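Local coordinates for protein saframycin Mx1 synthetase B (Legionella pneumophila subsp. pneumophila, PDB 3KXW) that belongs to the ANL superfamily as a fatty acid AMP ligase and holds 5'-O-[(S)-(dodecanoyloxy)(hydroxy)phosphoryl]adenosine in its pocket, at residues Asn197-Ser202 with Ile227-Tyr232; Lys458-Ile463 with His498-Thr503; Tyr469-Glu474 with Ile556-Cys561. One frame throughout, in Å; residues are numbered along the deposited sequence.

Contact 1 of 3, residues Asn197-Ser202 with Ile227-Tyr232; sequences NKIFTS and ILTPIY
T229 is the first residue of 227-232 to meet the other helix, and it does so with both branches of its side chain. OG1 lies 3.5 Å from CD1 of I199, while its methyl CG2 sits 3.8 Å from I199 CG2 and reaches on toward the start of F200, 4.2 Å from the backbone N. With chi1 at -59°, CG2 stands anti to T229 N and OG1 beside it; that hydroxyl is hydrogen-bonded back to the carbonyl of I224 in its own helix and offers I199 its flank. The helices, 189-202 and 220-233, belong to the large AMP-binding region of this ANL-superfamily protein; their short segments cross at -77° with axes 9.7 Å apart, and I199 also touches the bound 5'-O-[(S)-(dodecanoyloxy)(hydroxy)phosphoryl]adenosine. P230, whose N has no bond to the preceding turn, kinks helix 220-233. Three residues on from T229, Y232 sends its ring back across the gap. Its CE2 comes 4.0 Å from N197 N, and its OH, hydrogen-bonded to S2 N near the amino terminus, rests 3.8 Å from N197 CB, with the amide of N197 turned 75° to the ring.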
loop_
_atom_site.group_PDB
_atom_site.type_symbol
_atom_site.label_atom_id
_atom_site.label_comp_id
_atom_site.label_asym_id
_atom_site.label_seq_id
_atom_site.Cartn_x
_atom_site.Cartn_y
_atom_site.Cartn_z
ATOM N N ASN A 197 -10.403 -7.480 13.299
ATOM C CA ASN A 197 -10.194 -8.196 14.555
ATOM C C ASN A 197 -8.850 -8.923 14.564
ATOM O O ASN A 197 -8.144 -8.954 15.580
ATOM C CB ASN A 197 -11.311 -9.215 14.790
ATOM C CG ASN A 197 -11.053 -10.076 16.025
ATOM O OD1 ASN A 197 -10.963 -9.560 17.140
ATOM N ND2 ASN A 197 -10.932 -11.384 15.826
ATOM N N LYS A 198 -8.504 -9.520 13.436
ATOM C CA LYS A 198 -7.230 -10.206 13.334
ATOM C C LYS A 198 -6.065 -9.222 13.509
ATOM O O LYS A 198 -5.086 -9.531 14.186
ATOM C CB LYS A 198 -7.114 -10.943 12.006
ATOM C CG LYS A 198 -7.885 -12.250 11.979
ATOM C CD LYS A 198 -7.964 -12.778 10.550
ATOM C CE LYS A 198 -8.358 -14.251 10.515
ATOM N NZ LYS A 198 -9.690 -14.547 11.099
ATOM N N ILE A 199 -6.188 -8.040 12.917
ATOM C CA ILE A 199 -5.165 -6.998 13.045
ATOM C C ILE A 199 -5.056 -6.478 14.484
ATOM O O ILE A 199 -3.957 -6.413 15.060
ATOM C CB ILE A 199 -5.449 -5.813 12.080
ATOM C CG1 ILE A 199 -5.445 -6.305 10.622
ATOM C CG2 ILE A 199 -4.453 -4.666 12.291
ATOM C CD1 ILE A 199 -5.952 -5.270 9.608
ATOM N N PHE A 200 -6.188 -6.092 15.064
ATOM C CA PHE A 200 -6.202 -5.591 16.443
ATOM C C PHE A 200 -5.575 -6.608 17.392
ATOM O O PHE A 200 -4.797 -6.261 18.299
ATOM C CB PHE A 200 -7.638 -5.258 16.877
ATOM C CG PHE A 200 -7.737 -4.566 18.204
ATOM C CD1 PHE A 200 -7.821 -3.179 18.275
ATOM C CD2 PHE A 200 -7.767 -5.297 19.384
ATOM C CE1 PHE A 200 -7.924 -2.532 19.506
ATOM C CE2 PHE A 200 -7.872 -4.657 20.619
ATOM C CZ PHE A 200 -7.962 -3.279 20.676
ATOM N N THR A 201 -5.903 -7.870 17.171
ATOM C CA THR A 201 -5.449 -8.929 18.056
ATOM C C THR A 201 -3.990 -9.254 17.850
ATOM O O THR A 201 -3.220 -9.319 18.815
ATOM C CB THR A 201 -6.259 -10.198 17.839
ATOM O OG1 THR A 201 -7.595 -9.961 18.275
ATOM C CG2 THR A 201 -5.671 -11.334 18.637
ATOM N N SER A 202 -3.614 -9.457 16.590
ATOM C CA SER A 202 -2.257 -9.891 16.250
ATOM C C SER A 202 -1.227 -8.812 16.609
ATOM O O SER A 202 -0.116 -9.138 17.017
ATOM C CB SER A 202 -2.165 -10.285 14.767
ATOM O OG SER A 202 -2.997 -11.409 14.483
ATOM N N ILE A 227 -6.475 3.060 9.264
ATOM C CA ILE A 227 -7.650 3.921 9.463
ATOM C C ILE A 227 -8.838 3.119 10.016
ATOM O O ILE A 227 -9.382 3.447 11.075
ATOM C CB ILE A 227 -8.090 4.646 8.159
ATOM C CG1 ILE A 227 -6.981 5.556 7.631
ATOM C CG2 ILE A 227 -9.367 5.491 8.403
ATOM C CD1 ILE A 227 -7.227 6.117 6.245
ATOM N N LEU A 228 -9.230 2.071 9.304
ATOM C CA LEU A 228 -10.407 1.311 9.698
ATOM C C LEU A 228 -10.186 0.509 10.976
ATOM O O LEU A 228 -11.083 0.450 11.824
ATOM C CB LEU A 228 -10.932 0.444 8.564
ATOM C CG LEU A 228 -11.290 1.237 7.297
ATOM C CD1 LEU A 228 -11.779 0.272 6.225
ATOM C CD2 LEU A 228 -12.326 2.365 7.542
ATOM N N THR A 229 -8.996 -0.063 11.140
ATOM C CA THR A 229 -8.705 -0.773 12.385
ATOM C C THR A 229 -8.784 0.129 13.637
ATOM O O THR A 229 -9.426 -0.241 14.612
ATOM C CB THR A 229 -7.367 -1.542 12.325
ATOM O OG1 THR A 229 -7.421 -2.492 11.250
ATOM C CG2 THR A 229 -7.115 -2.279 13.641
ATOM N N PRO A 230 -8.110 1.288 13.626
ATOM C CA PRO A 230 -8.224 2.179 14.794
ATOM C C PRO A 230 -9.663 2.646 15.053
ATOM O O PRO A 230 -10.099 2.721 16.199
ATOM C CB PRO A 230 -7.358 3.403 14.420
ATOM C CG PRO A 230 -6.635 3.057 13.185
ATOM C CD PRO A 230 -7.123 1.757 12.628
ATOM N N ILE A 231 -10.389 2.999 13.998
ATOM C CA ILE A 231 -11.791 3.380 14.180
ATOM C C ILE A 231 -12.593 2.245 14.851
ATOM O O ILE A 231 -13.307 2.464 15.838
ATOM C CB ILE A 231 -12.418 3.835 12.830
ATOM C CG1 ILE A 231 -11.775 5.163 12.413
ATOM C CG2 ILE A 231 -13.949 4.006 12.958
ATOM C CD1 ILE A 231 -12.192 5.670 11.032
ATOM N N TYR A 232 -12.447 1.034 14.323
ATOM C CA TYR A 232 -13.039 -0.169 14.908
ATOM C C TYR A 232 -12.627 -0.405 16.370
ATOM O O TYR A 232 -13.445 -0.782 17.219
ATOM C CB TYR A 232 -12.616 -1.356 14.041
ATOM C CG TYR A 232 -12.886 -2.730 14.623
ATOM C CD1 TYR A 232 -14.162 -3.276 14.586
ATOM C CD2 TYR A 232 -11.865 -3.489 15.174
ATOM C CE1 TYR A 232 -14.409 -4.545 15.086
ATOM C CE2 TYR A 232 -12.099 -4.760 15.671
ATOM C CZ TYR A 232 -13.369 -5.274 15.621
ATOM O OH TYR A 232 -13.608 -6.523 16.115
#

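Contact 2 of 3, residues Lys458-Ile463 with His498-Thr503; sequences KDLIII and HEYKLT
L460 swings CG to the far side from its own N (chi1 -178°), and Y500 holds its ring anti to the carbonyl carbon (chi1 -70°); the leucine runs toward the root of the tyrosine while the tyrosine runs toward the helix start. L460 CB settles over the centre of the Y500 ring, a CH-pi contact 3.8 Å from the centroid and 6° off the ring normal. Farther along the leucine, CD2 presses against the root of the tyrosine, 3.3 Å from Y500 CB. The same ring is met at its edge by I461, whose CD1 lies 4.2 Å from Y500 CE1. Here the first turn of helix 460-466 packs against strand 499-508, which pairs with strands 486-496 and 539-544 in the mixed sheet of the C-terminal domain; Y500 also touches V493 and Q495 of the first of these. D459 is the N-cap of the helix, its OD2 taking weak bonds from I461 N and I462 N, while its carboxylate stands almost perpendicular to the tyrosine ring. A water accepts from the backbone N of L460 at 3.0 Å and is hydrogen-bonded to Y500 OH at 2.9 Å.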
loop_
_atom_site.group_PDB
_atom_site.type_symbol
_atom_site.label_atom_id
_atom_site.label_comp_id
_atom_site.label_asym_id
_atom_site.label_seq_id
_atom_site.Cartn_x
_atom_site.Cartn_y
_atom_site.Cartn_z
ATOM N N LYS A 458 4.858 -15.494 -11.509
ATOM C CA LYS A 458 5.174 -14.834 -12.767
ATOM C C LYS A 458 6.367 -13.894 -12.641
ATOM O O LYS A 458 6.461 -13.111 -11.699
ATOM C CB LYS A 458 3.961 -14.054 -13.271
ATOM C CG LYS A 458 2.835 -14.927 -13.777
ATOM C CD LYS A 458 2.235 -14.294 -15.016
ATOM C CE LYS A 458 0.755 -14.560 -15.129
ATOM N NZ LYS A 458 0.166 -13.474 -15.956
ATOM N N ASP A 459 7.269 -13.994 -13.611
ATOM C CA ASP A 459 8.453 -13.158 -13.693
ATOM C C ASP A 459 8.103 -11.662 -13.606
ATOM O O ASP A 459 7.292 -11.158 -14.377
ATOM C CB ASP A 459 9.179 -13.467 -15.002
ATOM C CG ASP A 459 10.536 -12.834 -15.070
ATOM O OD1 ASP A 459 11.534 -13.551 -14.836
ATOM O OD2 ASP A 459 10.609 -11.616 -15.338
ATOM N N LEU A 460 8.722 -10.959 -12.670
ATOM C CA LEU A 460 8.360 -9.566 -12.416
ATOM C C LEU A 460 8.675 -8.655 -13.611
ATOM O O LEU A 460 7.997 -7.657 -13.848
ATOM C CB LEU A 460 9.067 -9.058 -11.155
ATOM C CG LEU A 460 8.718 -7.620 -10.776
ATOM C CD1 LEU A 460 7.303 -7.562 -10.221
ATOM C CD2 LEU A 460 9.681 -7.057 -9.750
ATOM N N ILE A 461 9.718 -8.989 -14.357
ATOM C CA ILE A 461 10.029 -8.240 -15.571
ATOM C C ILE A 461 8.880 -8.355 -16.579
ATOM O O ILE A 461 8.511 -7.380 -17.236
ATOM C CB ILE A 461 11.374 -8.710 -16.162
ATOM C CG1 ILE A 461 12.501 -8.131 -15.294
ATOM C CG2 ILE A 461 11.534 -8.270 -17.601
ATOM C CD1 ILE A 461 13.814 -8.837 -15.426
ATOM N N ILE A 462 8.308 -9.549 -16.670
ATOM C CA ILE A 462 7.174 -9.780 -17.558
ATOM C C ILE A 462 5.969 -8.977 -17.092
ATOM O O ILE A 462 5.256 -8.378 -17.892
ATOM C CB ILE A 462 6.810 -11.285 -17.619
ATOM C CG1 ILE A 462 8.004 -12.091 -18.145
ATOM C CG2 ILE A 462 5.542 -11.513 -18.466
ATOM C CD1 ILE A 462 8.515 -11.602 -19.475
ATOM N N ILE A 463 5.737 -8.963 -15.787
ATOM C CA ILE A 463 4.633 -8.191 -15.221
ATOM C C ILE A 463 4.759 -6.692 -15.475
ATOM O O ILE A 463 3.790 -6.044 -15.875
ATOM C CB ILE A 463 4.481 -8.434 -13.714
ATOM C CG1 ILE A 463 4.050 -9.877 -13.469
ATOM C CG2 ILE A 463 3.486 -7.447 -13.098
ATOM C CD1 ILE A 463 3.293 -10.507 -14.650
ATOM N N HIS A 498 18.632 -12.224 -6.383
ATOM C CA HIS A 498 17.527 -12.460 -5.476
ATOM C C HIS A 498 16.606 -11.255 -5.260
ATOM O O HIS A 498 15.669 -11.353 -4.483
ATOM C CB HIS A 498 18.059 -12.978 -4.124
ATOM C CG HIS A 498 19.275 -13.850 -4.244
ATOM N ND1 HIS A 498 19.254 -15.074 -4.881
ATOM C CD2 HIS A 498 20.543 -13.681 -3.796
ATOM C CE1 HIS A 498 20.460 -15.611 -4.837
ATOM N NE2 HIS A 498 21.260 -14.788 -4.180
ATOM N N GLU A 499 16.873 -10.129 -5.925
ATOM C CA GLU A 499 15.998 -8.958 -5.834
ATOM C C GLU A 499 15.716 -8.313 -7.187
ATOM O O GLU A 499 16.497 -8.449 -8.138
ATOM C CB GLU A 499 16.612 -7.906 -4.915
ATOM C CG GLU A 499 17.405 -8.522 -3.801
ATOM C CD GLU A 499 17.704 -7.541 -2.700
ATOM O OE1 GLU A 499 18.256 -6.456 -3.003
ATOM O OE2 GLU A 499 17.385 -7.874 -1.536
ATOM N N TYR A 500 14.594 -7.611 -7.270
ATOM C CA TYR A 500 14.299 -6.838 -8.468
ATOM C C TYR A 500 14.442 -5.353 -8.164
ATOM O O TYR A 500 14.055 -4.904 -7.096
ATOM C CB TYR A 500 12.897 -7.144 -8.980
ATOM C CG TYR A 500 12.755 -8.527 -9.572
ATOM C CD1 TYR A 500 12.968 -8.749 -10.933
ATOM C CD2 TYR A 500 12.419 -9.611 -8.772
ATOM C CE1 TYR A 500 12.834 -10.013 -11.481
ATOM C CE2 TYR A 500 12.296 -10.880 -9.304
ATOM C CZ TYR A 500 12.498 -11.078 -10.656
ATOM O OH TYR A 500 12.363 -12.340 -11.173
ATOM N N LYS A 501 14.998 -4.595 -9.103
ATOM C CA LYS A 501 15.227 -3.164 -8.869
ATOM C C LYS A 501 14.720 -2.353 -10.051
ATOM O O LYS A 501 15.214 -2.503 -11.153
ATOM C CB LYS A 501 16.719 -2.883 -8.655
ATOM C CG LYS A 501 17.402 -3.777 -7.603
ATOM C CD LYS A 501 18.852 -3.348 -7.313
ATOM C CE LYS A 501 18.898 -2.198 -6.314
ATOM N NZ LYS A 501 18.113 -2.517 -5.079
ATOM N N LEU A 502 13.713 -1.526 -9.814
ATOM C CA LEU A 502 13.264 -0.587 -10.819
ATOM C C LEU A 502 14.366 0.436 -11.023
ATOM O O LEU A 502 14.830 1.064 -10.064
ATOM C CB LEU A 502 11.989 0.096 -10.359
ATOM C CG LEU A 502 11.478 1.238 -11.219
ATOM C CD1 LEU A 502 11.361 0.823 -12.708
ATOM C CD2 LEU A 502 10.143 1.776 -10.662
ATOM N N THR A 503 14.772 0.622 -12.267
ATOM C CA THR A 503 15.951 1.439 -12.566
ATOM C C THR A 503 15.582 2.516 -13.555
ATOM O O THR A 503 14.952 2.227 -14.546
ATOM C CB THR A 503 17.048 0.564 -13.170
ATOM O OG1 THR A 503 17.314 -0.527 -12.273
ATOM C CG2 THR A 503 18.344 1.359 -13.404
HETATM O O HOH W 1 9.574 -12.728 -10.444
#

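Contact 3 of 3, residues Tyr469-Glu474 with Ile556-Cys561; sequences YPQDIE and IRRNFC
A bidentate salt bridge links two helices of the C-terminal domain, 469-479 and 554-567, whose short segments cross nearly at right angles (100°). Their axes stay 11.8 Å apart, so long side chains must do the reaching. R558 leaves its helix with CG trans to N and bends at chi3, presenting the NE side of the guanidinium to E474. The grip is side-on: NH2 donates to E474 OE1 at 2.9 Å and NE to OE2, also at 2.9 Å, both bonds almost straight. Each acceptor lies practically in the guanidinium plane and is approached on its syn side, although the donors stand about 30° out of the carboxylate plane, because the two flat groups are tilted 33° against each other. Two bonds to two oxygens fix the rotation of the guanidinium. Over one of its faces sits P470, with CB 3.6 Å from R558 NE and offset toward the rim, while Q471 lays its CG 3.3 Å from R558 NH2. E474 OE2 has a further donor in the backbone N of A491, so the buried carboxylate is shared between helix 554-567 and strand 486-496. E474 also touches C489 on this strand, whereas its helix neighbour I473 packs on V529 and H533 of helix 515-533; on the other helix, C561 rests against A490 and F492 of the strand.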
loop_
_atom_site.group_PDB
_atom_site.type_symbol
_atom_site.label_atom_id
_atom_site.label_comp_id
_atom_site.label_asym_id
_atom_site.label_seq_id
_atom_site.Cartn_x
_atom_site.Cartn_y
_atom_site.Cartn_z
ATOM N N TYR A 469 4.658 -0.387 -17.543
ATOM C CA TYR A 469 5.343 0.480 -16.590
ATOM C C TYR A 469 6.561 1.219 -17.156
ATOM O O TYR A 469 6.748 2.396 -16.869
ATOM C CB TYR A 469 5.784 -0.289 -15.363
ATOM C CG TYR A 469 4.662 -0.710 -14.451
ATOM C CD1 TYR A 469 3.540 0.081 -14.291
ATOM C CD2 TYR A 469 4.753 -1.884 -13.716
ATOM C CE1 TYR A 469 2.514 -0.298 -13.431
ATOM C CE2 TYR A 469 3.746 -2.267 -12.868
ATOM C CZ TYR A 469 2.630 -1.474 -12.730
ATOM O OH TYR A 469 1.628 -1.872 -11.876
ATOM N N PRO A 470 7.420 0.530 -17.918
ATOM C CA PRO A 470 8.578 1.282 -18.427
ATOM C C PRO A 470 8.189 2.465 -19.309
ATOM O O PRO A 470 8.641 3.598 -19.091
ATOM C CB PRO A 470 9.352 0.225 -19.220
ATOM C CG PRO A 470 9.003 -1.072 -18.509
ATOM C CD PRO A 470 7.537 -0.913 -18.201
ATOM N N GLN A 471 7.348 2.210 -20.302
ATOM C CA GLN A 471 6.924 3.251 -21.218
ATOM C C GLN A 471 6.187 4.371 -20.478
ATOM O O GLN A 471 6.369 5.554 -20.779
ATOM C CB GLN A 471 6.046 2.643 -22.334
ATOM C CG GLN A 471 6.708 1.439 -23.043
ATOM C CD GLN A 471 6.763 0.145 -22.188
ATOM O OE1 GLN A 471 6.021 -0.018 -21.238
ATOM N NE2 GLN A 471 7.640 -0.771 -22.561
ATOM N N ASP A 472 5.370 4.012 -19.491
ATOM C CA ASP A 472 4.576 5.029 -18.821
ATOM C C ASP A 472 5.404 5.888 -17.874
ATOM O O ASP A 472 5.125 7.073 -17.706
ATOM C CB ASP A 472 3.362 4.419 -18.118
ATOM C CG ASP A 472 2.319 3.907 -19.097
ATOM O OD1 ASP A 472 2.362 4.278 -20.289
ATOM O OD2 ASP A 472 1.431 3.143 -18.669
ATOM N N ILE A 473 6.422 5.289 -17.264
ATOM C CA ILE A 473 7.351 6.017 -16.396
ATOM C C ILE A 473 8.162 6.991 -17.245
ATOM O O ILE A 473 8.377 8.129 -16.853
ATOM C CB ILE A 473 8.303 5.065 -15.671
ATOM C CG1 ILE A 473 7.567 4.234 -14.616
ATOM C CG2 ILE A 473 9.456 5.831 -15.034
ATOM C CD1 ILE A 473 8.411 3.086 -14.066
ATOM N N GLU A 474 8.599 6.547 -18.415
ATOM C CA GLU A 474 9.347 7.418 -19.317
ATOM C C GLU A 474 8.494 8.619 -19.728
ATOM O O GLU A 474 8.980 9.755 -19.772
ATOM C CB GLU A 474 9.853 6.616 -20.531
ATOM C CG GLU A 474 10.879 5.566 -20.127
ATOM C CD GLU A 474 11.131 4.498 -21.195
ATOM O OE1 GLU A 474 10.527 4.587 -22.284
ATOM O OE2 GLU A 474 11.934 3.582 -20.938
ATOM N N ILE A 556 14.066 0.193 -28.064
ATOM C CA ILE A 556 15.464 0.191 -28.478
ATOM C C ILE A 556 16.334 0.984 -27.494
ATOM O O ILE A 556 17.421 0.542 -27.078
ATOM C CB ILE A 556 15.613 0.789 -29.905
ATOM C CG1 ILE A 556 14.786 -0.021 -30.913
ATOM C CG2 ILE A 556 17.075 0.850 -30.316
ATOM C CD1 ILE A 556 15.147 -1.493 -30.951
ATOM N N ARG A 557 15.848 2.157 -27.110
ATOM C CA ARG A 557 16.573 3.009 -26.174
ATOM C C ARG A 557 16.757 2.284 -24.842
ATOM O O ARG A 557 17.831 2.295 -24.243
ATOM C CB ARG A 557 15.785 4.309 -25.970
ATOM C CG ARG A 557 16.562 5.439 -25.313
ATOM C CD ARG A 557 15.715 6.699 -25.196
ATOM N NE ARG A 557 15.462 7.304 -26.495
ATOM C CZ ARG A 557 14.260 7.393 -27.059
ATOM N NH1 ARG A 557 13.188 6.925 -26.426
ATOM N NH2 ARG A 557 14.127 7.957 -28.250
ATOM N N ARG A 558 15.674 1.673 -24.385
ATOM C CA ARG A 558 15.622 0.960 -23.114
ATOM C C ARG A 558 16.566 -0.239 -23.126
ATOM O O ARG A 558 17.285 -0.496 -22.154
ATOM C CB ARG A 558 14.181 0.484 -22.925
ATOM C CG ARG A 558 13.816 -0.029 -21.594
ATOM C CD ARG A 558 12.296 -0.219 -21.513
ATOM N NE ARG A 558 11.551 0.926 -22.033
ATOM C CZ ARG A 558 10.590 0.833 -22.946
ATOM N NH1 ARG A 558 10.247 -0.349 -23.425
ATOM N NH2 ARG A 558 9.942 1.915 -23.357
ATOM N N ASN A 559 16.572 -0.975 -24.233
ATOM C CA ASN A 559 17.473 -2.124 -24.359
ATOM C C ASN A 559 18.942 -1.731 -24.368
ATOM O O ASN A 559 19.782 -2.440 -23.826
ATOM C CB ASN A 559 17.136 -2.950 -25.599
ATOM C CG ASN A 559 15.801 -3.647 -25.477
ATOM O OD1 ASN A 559 15.296 -3.840 -24.370
ATOM N ND2 ASN A 559 15.205 -4.011 -26.617
ATOM N N PHE A 560 19.242 -0.591 -24.976
ATOM C CA PHE A 560 20.612 -0.076 -24.985
ATOM C C PHE A 560 21.085 0.210 -23.563
ATOM O O PHE A 560 22.181 -0.197 -23.175
ATOM C CB PHE A 560 20.716 1.188 -25.848
ATOM C CG PHE A 560 22.025 1.918 -25.691
ATOM C CD1 PHE A 560 23.057 1.726 -26.598
ATOM C CD2 PHE A 560 22.227 2.787 -24.629
ATOM C CE1 PHE A 560 24.272 2.395 -26.453
ATOM C CE2 PHE A 560 23.439 3.448 -24.471
ATOM C CZ PHE A 560 24.460 3.250 -25.386
ATOM N N CYS A 561 20.244 0.897 -22.787
ATOM C CA CYS A 561 20.593 1.286 -21.426
ATOM C C CYS A 561 20.740 0.069 -20.532
ATOM O O CYS A 561 21.635 -0.005 -19.686
ATOM C CB CYS A 561 19.512 2.195 -20.829
ATOM S SG CYS A 561 19.359 3.820 -21.603
#

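In the fold
From the N terminus, contact 1 comes first and closes a short loop of 24 residues, joining helices 189-202 and 220-233 beside the ligand pocket in the AMP-binding region. It is complete before contact 2 opens, and lies on the opposite side of the chain's centre from the other two. Contact 2 closes over 34 residues and contact 3 over 81, and the two cross: helix 469-479 follows helix 460-466 directly, then the chain returns through strand 499-508 and finally through helix 554-567. Their centres are 14 Å apart, and they touch where L502 CD1 meets I473 CD1 at 4.0 Å. Together they tie two successive helices to a strand and a late helix of one C-terminal domain.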